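Local coordinates for A-type flavoprotein (Giardia intestinalis, PDB 2Q9U) that scavenges dioxygen, probably by passing electrons through its FMN to a diiron centre where the oxygen is reduced, at residues Lys257-Ser265 with Gly285-Thr294; Thr269-Leu277 with Pro343-Gly351. All blocks are in the same frame, centred on the assembly; numbering follows the deposited sequence.

Contact 1 of 2, residues Lys257-Ser265 with Gly285-Thr294; sequences KKVTVVLDS and GCETVLLEMT. With FMN (flavin mononucleotide), chain F.
The carboxylate of Glu292 lies against Leu263, with OE1 3.5 Å from Leu263 CG, while OE2 lies 3.6 Å from Ser265 CB. It sits at the C-terminal end of the two strands of a right-handed beta-alpha-beta unit in the flavodoxin-like domain. The chain bends at chi2 (141°) to bring the group there, and OE1 has its polar partner in His271. Asp264 presents a second carboxylate: Ser265 N bonds to its OD1 on the anti side, 26° out of the plane, and Thr294 CG2 approaches OD1 at 3.5 Å. A water lies between Glu292 OE2 and Asp264 OD1, and Ser325 holds OD2 of the aspartate.

Strands 258-263 and 287-292 run parallel, 13° apart, and seven backbone bonds join the two segments; Leu291 N to Val261 O, at 2.8 Å, is nearly linear. One face carries Lys258, Thr260 and Val262 beside Val289 and Leu291, and is covered by helix 298-306. On the other, Val259 and Val261 pack against helices 386-409 and 269-283.

At the far end Lys258 and Glu287 point the same way, and a water joins Lys258 NZ to Glu287 OE1; Asp307 takes the salt bridge. Strand 287-292, at the sheet's edge within this chain, also meets the second subunit. At the phosphate end, Ser265 OG donates to FMN O1P at 2.8 Å.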
loop_
_atom_site.group_PDB
_atom_site.type_symbol
_atom_site.label_atom_id
_atom_site.label_comp_id
_atom_site.label_asym_id
_atom_site.label_seq_id
_atom_site.Cartn_x
_atom_site.Cartn_y
_atom_site.Cartn_z
ATOM N N LYS A 257 18.486 17.471 -20.476
ATOM C CA LYS A 257 17.626 18.622 -20.697
ATOM C C LYS A 257 16.253 18.181 -20.168
ATOM O O LYS A 257 15.413 17.664 -20.915
ATOM C CB LYS A 257 17.558 18.966 -22.192
ATOM C CG LYS A 257 18.878 19.487 -22.786
ATOM C CD LYS A 257 18.674 19.864 -24.264
ATOM C CE LYS A 257 19.996 20.113 -24.989
ATOM N NZ LYS A 257 19.792 20.378 -26.458
ATOM N N LYS A 258 16.084 18.325 -18.856
ATOM C CA LYS A 258 14.988 17.656 -18.136
ATOM C C LYS A 258 14.682 18.497 -16.901
ATOM O O LYS A 258 15.597 18.945 -16.193
ATOM C CB LYS A 258 15.386 16.209 -17.750
ATOM C CG LYS A 258 14.354 15.469 -16.804
ATOM C CD LYS A 258 14.879 14.080 -16.470
ATOM C CE LYS A 258 14.046 13.380 -15.376
ATOM N NZ LYS A 258 14.604 11.962 -15.270
ATOM N N VAL A 259 13.389 18.732 -16.691
ATOM C CA VAL A 259 12.892 19.403 -15.511
ATOM C C VAL A 259 11.994 18.420 -14.745
ATOM O O VAL A 259 11.131 17.781 -15.350
ATOM C CB VAL A 259 12.083 20.656 -15.892
ATOM C CG1 VAL A 259 11.523 21.354 -14.605
ATOM C CG2 VAL A 259 12.965 21.625 -16.672
ATOM N N THR A 260 12.244 18.269 -13.447
ATOM C CA THR A 260 11.334 17.485 -12.561
ATOM C C THR A 260 10.653 18.379 -11.522
ATOM O O THR A 260 11.339 19.166 -10.855
ATOM C CB THR A 260 12.085 16.353 -11.838
ATOM O OG1 THR A 260 12.656 15.476 -12.815
ATOM C CG2 THR A 260 11.122 15.525 -10.895
ATOM N N VAL A 261 9.321 18.241 -11.372
ATOM C CA VAL A 261 8.587 18.950 -10.326
ATOM C C VAL A 261 8.169 17.928 -9.253
ATOM O O VAL A 261 7.624 16.877 -9.581
ATOM C CB VAL A 261 7.347 19.687 -10.864
ATOM C CG1 VAL A 261 6.647 20.439 -9.721
ATOM C CG2 VAL A 261 7.777 20.674 -11.951
ATOM N N VAL A 262 8.516 18.198 -8.004
ATOM C CA VAL A 262 8.192 17.299 -6.899
ATOM C C VAL A 262 7.228 18.059 -5.984
ATOM O O VAL A 262 7.513 19.193 -5.576
ATOM C CB VAL A 262 9.458 16.890 -6.099
ATOM C CG1 VAL A 262 9.096 15.978 -4.902
ATOM C CG2 VAL A 262 10.474 16.172 -7.029
ATOM N N LEU A 263 6.075 17.469 -5.689
ATOM C CA LEU A 263 5.114 18.212 -4.884
ATOM C C LEU A 263 4.184 17.321 -4.103
ATOM O O LEU A 263 4.165 16.098 -4.271
ATOM C CB LEU A 263 4.261 19.177 -5.751
ATOM C CG LEU A 263 3.134 18.576 -6.607
ATOM C CD1 LEU A 263 2.043 19.601 -6.924
ATOM C CD2 LEU A 263 3.666 17.917 -7.869
ATOM N N ASP A 264 3.384 17.961 -3.265
ATOM C CA ASP A 264 2.200 17.302 -2.762
ATOM C C ASP A 264 1.104 18.377 -2.764
ATOM O O ASP A 264 1.388 19.565 -2.870
ATOM C CB ASP A 264 2.450 16.737 -1.356
ATOM C CG ASP A 264 1.500 15.591 -0.992
ATOM O OD1 ASP A 264 0.439 15.441 -1.656
ATOM O OD2 ASP A 264 1.807 14.859 -0.021
ATOM N N SER A 265 -0.141 17.964 -2.652
ATOM C CA SER A 265 -1.260 18.899 -2.780
ATOM C C SER A 265 -2.409 18.261 -1.999
ATOM O O SER A 265 -2.491 17.057 -1.937
ATOM C CB SER A 265 -1.618 19.070 -4.279
ATOM O OG SER A 265 -2.628 20.057 -4.476
ATOM N N GLY A 285 11.841 22.334 -24.989
ATOM C CA GLY A 285 12.404 21.112 -25.516
ATOM C C GLY A 285 12.897 20.183 -24.404
ATOM O O GLY A 285 13.468 19.131 -24.687
ATOM N N CYS A 286 12.690 20.554 -23.145
ATOM C CA CYS A 286 13.032 19.645 -22.042
ATOM C C CYS A 286 12.013 18.524 -21.885
ATOM O O CYS A 286 10.819 18.704 -22.145
ATOM C CB CYS A 286 13.101 20.402 -20.711
ATOM S SG CYS A 286 14.487 21.504 -20.522
ATOM N N GLU A 287 12.492 17.347 -21.482
ATOM C CA GLU A 287 11.613 16.361 -20.849
ATOM C C GLU A 287 11.113 16.953 -19.520
ATOM O O GLU A 287 11.838 17.712 -18.845
ATOM C CB GLU A 287 12.355 15.050 -20.542
ATOM C CG GLU A 287 11.359 14.004 -19.997
ATOM C CD GLU A 287 11.952 12.666 -19.669
ATOM O OE1 GLU A 287 13.190 12.572 -19.522
ATOM O OE2 GLU A 287 11.148 11.713 -19.539
ATOM N N THR A 288 9.867 16.628 -19.157
ATOM C CA THR A 288 9.281 17.094 -17.902
ATOM C C THR A 288 8.649 15.895 -17.189
ATOM O O THR A 288 7.958 15.105 -17.808
ATOM C CB THR A 288 8.187 18.168 -18.125
ATOM O OG1 THR A 288 7.112 17.610 -18.896
ATOM C CG2 THR A 288 8.759 19.397 -18.846
ATOM N N VAL A 289 8.926 15.771 -15.896
ATOM C CA VAL A 289 8.394 14.707 -15.049
ATOM C C VAL A 289 7.723 15.401 -13.855
ATOM O O VAL A 289 8.297 16.296 -13.245
ATOM C CB VAL A 289 9.552 13.740 -14.584
ATOM C CG1 VAL A 289 9.063 12.716 -13.532
ATOM C CG2 VAL A 289 10.169 13.014 -15.782
ATOM N N LEU A 290 6.490 15.002 -13.551
ATOM C CA LEU A 290 5.818 15.463 -12.351
ATOM C C LEU A 290 5.711 14.305 -11.380
ATOM O O LEU A 290 5.206 13.234 -11.744
ATOM C CB LEU A 290 4.414 16.003 -12.711
ATOM C CG LEU A 290 3.515 16.508 -11.549
ATOM C CD1 LEU A 290 2.625 17.590 -12.082
ATOM C CD2 LEU A 290 2.658 15.406 -10.914
ATOM N N LEU A 291 6.171 14.525 -10.151
ATOM C CA LEU A 291 6.139 13.518 -9.099
ATOM C C LEU A 291 5.333 14.062 -7.936
ATOM O O LEU A 291 5.786 14.990 -7.268
ATOM C CB LEU A 291 7.575 13.194 -8.609
ATOM C CG LEU A 291 8.560 12.638 -9.635
ATOM C CD1 LEU A 291 9.883 12.328 -8.932
ATOM C CD2 LEU A 291 7.976 11.362 -10.271
ATOM N N GLU A 292 4.153 13.494 -7.687
ATOM C CA GLU A 292 3.363 13.910 -6.532
ATOM C C GLU A 292 3.460 12.858 -5.434
ATOM O O GLU A 292 3.282 11.663 -5.703
ATOM C CB GLU A 292 1.900 14.124 -6.922
ATOM C CG GLU A 292 1.069 14.833 -5.845
ATOM C CD GLU A 292 0.082 15.825 -6.468
ATOM O OE1 GLU A 292 0.440 16.469 -7.490
ATOM O OE2 GLU A 292 -1.048 15.950 -5.938
ATOM N N MET A 293 3.725 13.301 -4.201
ATOM C CA MET A 293 4.166 12.359 -3.168
ATOM C C MET A 293 3.101 11.334 -2.793
ATOM O O MET A 293 3.443 10.235 -2.382
ATOM C CB MET A 293 4.737 13.062 -1.929
ATOM C CG MET A 293 5.994 13.918 -2.229
ATOM S SD MET A 293 7.313 13.011 -3.094
ATOM C CE MET A 293 7.914 11.820 -1.927
ATOM N N THR A 294 1.832 11.673 -2.976
ATOM C CA THR A 294 0.776 10.661 -2.779
ATOM C C THR A 294 0.779 9.496 -3.790
ATOM O O THR A 294 0.115 8.480 -3.563
ATOM C CB THR A 294 -0.606 11.289 -2.748
ATOM O OG1 THR A 294 -0.805 12.095 -3.918
ATOM C CG2 THR A 294 -0.796 12.133 -1.479
HETATM N N1 FMN F . -3.138 27.736 5.065
HETATM C C2 FMN F . -2.250 28.549 5.705
HETATM O O2 FMN F . -1.962 29.651 5.209
HETATM N N3 FMN F . -1.705 28.157 6.912
HETATM C C4 FMN F . -2.007 26.928 7.475
HETATM O O4 FMN F . -1.381 26.587 8.477
HETATM C C4A FMN F . -2.912 26.077 6.814
HETATM N N5 FMN F . -3.288 24.845 7.340
HETATM C C5A FMN F . -4.198 24.056 6.644
HETATM C C6 FMN F . -4.584 22.813 7.157
HETATM C C7 FMN F . -5.498 21.998 6.468
HETATM C C7M FMN F . -6.026 20.773 7.166
HETATM C C8 FMN F . -6.043 22.426 5.258
HETATM C C8M FMN F . -6.942 21.539 4.433
HETATM C C9 FMN F . -5.665 23.666 4.746
HETATM C C9A FMN F . -4.747 24.486 5.428
HETATM N N10 FMN F . -4.364 25.720 4.905
HETATM C C10 FMN F . -3.479 26.513 5.604
HETATM C "C1'" FMN F . -4.915 26.236 3.608
HETATM C "C2'" FMN F . -4.275 25.564 2.396
HETATM O "O2'" FMN F . -2.899 25.909 2.246
HETATM C "C3'" FMN F . -5.159 25.945 1.206
HETATM O "O3'" FMN F . -6.350 25.180 1.310
HETATM C "C4'" FMN F . -4.544 25.687 -0.154
HETATM O "O4'" FMN F . -5.341 26.309 -1.153
HETATM C "C5'" FMN F . -4.463 24.198 -0.468
HETATM O "O5'" FMN F . -3.687 24.015 -1.639
HETATM P P FMN F . -3.981 22.750 -2.558
HETATM O O1P FMN F . -2.774 22.615 -3.470
HETATM O O2P FMN F . -4.136 21.562 -1.652
HETATM O O3P FMN F . -5.250 22.936 -3.374
HETATM O O HOH W 1 14.599 16.766 -24.158
HETATM O O HOH W 2 14.049 10.746 -17.767
HETATM O O HOH W 3 -1.607 14.454 -3.712
#

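Contact 2 of 2, residues Thr269-Leu277 with Pro343-Gly351. With FMN (flavin mononucleotide), chain F.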
loop_
_atom_site.group_PDB
_atom_site.type_symbol
_atom_site.label_atom_id
_atom_site.label_comp_id
_atom_site.label_asym_id
_atom_site.label_seq_id
_atom_site.Cartn_x
_atom_site.Cartn_y
_atom_site.Cartn_z
ATOM N N THR A 269 -5.023 22.517 -6.259
ATOM C CA THR A 269 -4.677 23.777 -6.950
ATOM C C THR A 269 -3.166 23.929 -7.173
ATOM O O THR A 269 -2.740 24.425 -8.230
ATOM C CB THR A 269 -5.273 25.050 -6.290
ATOM O OG1 THR A 269 -4.665 25.277 -5.015
ATOM C CG2 THR A 269 -6.817 24.911 -6.132
ATOM N N THR A 270 -2.365 23.509 -6.187
ATOM C CA THR A 270 -0.902 23.478 -6.362
ATOM C C THR A 270 -0.540 22.501 -7.499
ATOM O O THR A 270 0.380 22.750 -8.301
ATOM C CB THR A 270 -0.130 23.111 -5.066
ATOM O OG1 THR A 270 -0.488 24.006 -4.006
ATOM C CG2 THR A 270 1.382 23.226 -5.293
ATOM N N HIS A 271 -1.265 21.387 -7.554
ATOM C CA HIS A 271 -1.151 20.436 -8.677
ATOM C C HIS A 271 -1.450 21.051 -10.059
ATOM O O HIS A 271 -0.686 20.850 -11.009
ATOM C CB HIS A 271 -2.033 19.213 -8.446
ATOM C CG HIS A 271 -1.938 18.213 -9.547
ATOM N ND1 HIS A 271 -0.985 17.219 -9.561
ATOM C CD2 HIS A 271 -2.628 18.092 -10.712
ATOM C CE1 HIS A 271 -1.111 16.511 -10.670
ATOM N NE2 HIS A 271 -2.097 17.018 -11.383
ATOM N N ARG A 272 -2.550 21.786 -10.193
ATOM C CA ARG A 272 -2.880 22.421 -11.479
ATOM C C ARG A 272 -1.830 23.469 -11.899
ATOM O O ARG A 272 -1.472 23.561 -13.076
ATOM C CB ARG A 272 -4.261 23.075 -11.455
ATOM C CG ARG A 272 -4.662 23.728 -12.800
ATOM C CD ARG A 272 -4.988 22.645 -13.825
ATOM N NE ARG A 272 -5.151 23.116 -15.213
ATOM C CZ ARG A 272 -4.163 23.466 -16.043
ATOM N NH1 ARG A 272 -2.891 23.487 -15.651
ATOM N NH2 ARG A 272 -4.464 23.830 -17.279
ATOM N N MET A 273 -1.335 24.240 -10.943
ATOM C CA MET A 273 -0.268 25.191 -11.258
ATOM C C MET A 273 0.990 24.446 -11.707
ATOM O O MET A 273 1.712 24.903 -12.619
ATOM C CB MET A 273 0.045 26.076 -10.075
ATOM C CG MET A 273 -1.060 27.028 -9.743
ATOM S SD MET A 273 -1.018 28.429 -10.860
ATOM C CE MET A 273 0.282 29.364 -10.033
ATOM N N ALA A 274 1.257 23.306 -11.062
ATOM C CA ALA A 274 2.384 22.448 -11.448
ATOM C C ALA A 274 2.276 22.028 -12.888
ATOM O O ALA A 274 3.289 22.025 -13.602
ATOM C CB ALA A 274 2.487 21.198 -10.535
ATOM N N LEU A 275 1.063 21.673 -13.334
ATOM C CA LEU A 275 0.885 21.255 -14.729
ATOM C C LEU A 275 1.192 22.397 -15.716
ATOM O O LEU A 275 1.764 22.177 -16.784
ATOM C CB LEU A 275 -0.539 20.706 -14.970
ATOM C CG LEU A 275 -0.887 19.335 -14.369
ATOM C CD1 LEU A 275 -2.406 19.093 -14.463
ATOM C CD2 LEU A 275 -0.102 18.210 -15.090
ATOM N N ALA A 276 0.768 23.611 -15.379
ATOM C CA ALA A 276 1.038 24.776 -16.238
ATOM C C ALA A 276 2.547 25.059 -16.314
ATOM O O ALA A 276 3.088 25.336 -17.392
ATOM C CB ALA A 276 0.279 26.039 -15.719
ATOM N N LEU A 277 3.205 25.008 -15.164
ATOM C CA LEU A 277 4.660 25.167 -15.109
ATOM C C LEU A 277 5.348 24.118 -15.988
ATOM O O LEU A 277 6.297 24.413 -16.714
ATOM C CB LEU A 277 5.163 25.075 -13.670
ATOM C CG LEU A 277 6.652 25.384 -13.495
ATOM C CD1 LEU A 277 6.861 26.445 -12.443
ATOM C CD2 LEU A 277 7.415 24.156 -13.113
ATOM N N PRO A 343 19.527 24.719 -10.879
ATOM C CA PRO A 343 18.464 25.719 -10.807
ATOM C C PRO A 343 17.257 25.089 -10.088
ATOM O O PRO A 343 16.897 23.969 -10.403
ATOM C CB PRO A 343 18.121 25.963 -12.279
ATOM C CG PRO A 343 19.376 25.609 -13.031
ATOM C CD PRO A 343 19.947 24.452 -12.269
ATOM N N ALA A 344 16.684 25.768 -9.101
ATOM C CA ALA A 344 15.574 25.200 -8.323
ATOM C C ALA A 344 14.523 26.272 -8.011
ATOM O O ALA A 344 14.868 27.380 -7.556
ATOM C CB ALA A 344 16.085 24.546 -7.011
ATOM N N PHE A 345 13.255 25.926 -8.252
ATOM C CA PHE A 345 12.132 26.854 -8.144
ATOM C C PHE A 345 11.138 26.279 -7.123
ATOM O O PHE A 345 11.111 25.059 -6.895
ATOM C CB PHE A 345 11.476 27.011 -9.522
ATOM C CG PHE A 345 10.437 28.082 -9.595
ATOM C CD1 PHE A 345 10.806 29.439 -9.514
ATOM C CD2 PHE A 345 9.103 27.759 -9.767
ATOM C CE1 PHE A 345 9.845 30.462 -9.595
ATOM C CE2 PHE A 345 8.117 28.764 -9.847
ATOM C CZ PHE A 345 8.489 30.121 -9.756
ATOM N N ALA A 346 10.372 27.156 -6.474
ATOM C CA ALA A 346 9.363 26.705 -5.502
ATOM C C ALA A 346 8.060 27.457 -5.701
ATOM O O ALA A 346 8.073 28.618 -6.088
ATOM C CB ALA A 346 9.875 26.862 -4.053
ATOM N N PHE A 347 6.929 26.793 -5.446
ATOM C CA PHE A 347 5.636 27.470 -5.541
ATOM C C PHE A 347 4.611 26.758 -4.668
ATOM O O PHE A 347 4.885 25.678 -4.178
ATOM C CB PHE A 347 5.145 27.553 -7.001
ATOM C CG PHE A 347 5.000 26.210 -7.681
ATOM C CD1 PHE A 347 6.113 25.573 -8.253
ATOM C CD2 PHE A 347 3.757 25.579 -7.751
ATOM C CE1 PHE A 347 5.990 24.322 -8.866
ATOM C CE2 PHE A 347 3.625 24.303 -8.378
ATOM C CZ PHE A 347 4.743 23.698 -8.956
ATOM N N GLY A 348 3.442 27.360 -4.469
ATOM C CA GLY A 348 2.423 26.690 -3.673
ATOM C C GLY A 348 1.314 27.597 -3.226
ATOM O O GLY A 348 1.491 28.810 -3.154
ATOM N N ALA A 349 0.175 26.985 -2.935
ATOM C CA ALA A 349 -1.001 27.690 -2.413
ATOM C C ALA A 349 -0.891 27.952 -0.919
ATOM O O ALA A 349 -0.123 27.313 -0.214
ATOM C CB ALA A 349 -2.262 26.868 -2.727
ATOM N N PHE A 350 -1.669 28.903 -0.414
ATOM C CA PHE A 350 -1.841 29.040 1.028
ATOM C C PHE A 350 -3.236 29.610 1.279
ATOM O O PHE A 350 -3.896 30.094 0.349
ATOM C CB PHE A 350 -0.747 29.929 1.651
ATOM C CG PHE A 350 -0.776 31.363 1.172
ATOM C CD1 PHE A 350 -0.119 31.738 0.012
ATOM C CD2 PHE A 350 -1.490 32.333 1.883
ATOM C CE1 PHE A 350 -0.146 33.086 -0.442
ATOM C CE2 PHE A 350 -1.531 33.677 1.443
ATOM C CZ PHE A 350 -0.863 34.046 0.279
ATOM N N GLY A 351 -3.670 29.530 2.527
ATOM C CA GLY A 351 -4.994 29.983 2.923
ATOM C C GLY A 351 -4.954 31.348 3.569
ATOM O O GLY A 351 -5.755 32.222 3.217
HETATM N N1 FMN F . -3.138 27.736 5.065
HETATM C C2 FMN F . -2.250 28.549 5.705
HETATM O O2 FMN F . -1.962 29.651 5.209
HETATM N N3 FMN F . -1.705 28.157 6.912
HETATM C C4 FMN F . -2.007 26.928 7.475
HETATM O O4 FMN F . -1.381 26.587 8.477
HETATM C C4A FMN F . -2.912 26.077 6.814
HETATM N N5 FMN F . -3.288 24.845 7.340
HETATM C C5A FMN F . -4.198 24.056 6.644
HETATM C C6 FMN F . -4.584 22.813 7.157
HETATM C C7 FMN F . -5.498 21.998 6.468
HETATM C C7M FMN F . -6.026 20.773 7.166
HETATM C C8 FMN F . -6.043 22.426 5.258
HETATM C C8M FMN F . -6.942 21.539 4.433
HETATM C C9 FMN F . -5.665 23.666 4.746
HETATM C C9A FMN F . -4.747 24.486 5.428
HETATM N N10 FMN F . -4.364 25.720 4.905
HETATM C C10 FMN F . -3.479 26.513 5.604
HETATM C "C1'" FMN F . -4.915 26.236 3.608
HETATM C "C2'" FMN F . -4.275 25.564 2.396
HETATM O "O2'" FMN F . -2.899 25.909 2.246
HETATM C "C3'" FMN F . -5.159 25.945 1.206
HETATM O "O3'" FMN F . -6.350 25.180 1.310
HETATM C "C4'" FMN F . -4.544 25.687 -0.154
HETATM O "O4'" FMN F . -5.341 26.309 -1.153
HETATM C "C5'" FMN F . -4.463 24.198 -0.468
HETATM O "O5'" FMN F . -3.687 24.015 -1.639
HETATM P P FMN F . -3.981 22.750 -2.558
HETATM O O1P FMN F . -2.774 22.615 -3.470
HETATM O O2P FMN F . -4.136 21.562 -1.652
HETATM O O3P FMN F . -5.250 22.936 -3.374
#
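Phe347 is turned so that its ring edge meets helix 269-277: Thr270 O lies in the ring plane, 3.6 Å from Phe347 CE2, and Ala274 CB also sits at this edge, 3.7 Å from Phe347 CZ. A chi1 of 58°, with CG held between the backbone N and the carbonyl carbon, lifts the ring off the strand toward the helix, where it meets Thr270, Met273 and Ala274. The Thr270 methyl packs on the ring atoms nearest the helix, CG2 lying 4.0 Å from Phe347 CE2 and as near to Gly348 CA. Two turns beyond Thr270, Leu277 points its CD1 at the Phe345 ring, 3.7 Å from Phe345 CE2, and approaches it obliquely. Phe345 and Phe347 thus project from the same strand face, two residues apart.

In the flavodoxin-like fold this helix lies on the parallel sheet, running at 148° to strand 344-350, and its N-terminus receives the FMN phosphate. Thr270 joins the two elements there. Its chi1 of -55° sets OG1 anti to the carbonyl carbon, where it accepts a fairly straight bond from Ala349 N (3.2 Å) and donates one to FMN O1P at 2.7 Å. Thr270 N grips the same phosphate oxygen, while Thr269 N and Thr269 OG1 both bond to O3P, so four donors from the first helical turn hold two phosphate oxygens. Ala349 CB packs against the ribityl chain, 3.4 Å from FMN O5'. Beyond it, Gly351 N divides its hydrogen between FMN N1 and O2.

How the contacts relate
Both contacts belong to one flavodoxin-like domain and share its parallel sheet, but in different layers. Contact 2 is core throughout, every touching residue buried; contact 1 is buried along its middle but has exposed residues at its ends, Lys257, Gly285 and Thr294. Contact 1 joins neighbouring strands within the sheet, so backbone bonds carry it and charged groups gather at its ends. Contact 2 joins helix to sheet, mostly by aromatic and aliphatic packing, with its polar atoms concentrated at FMN. Helix 269-283 connects the two strands of contact 1 and supplies one side of contact 2. Both reach FMN: 257-265 supplies one phosphate donor, 269-277 several, and 343-351 instead bonds the flavin ring.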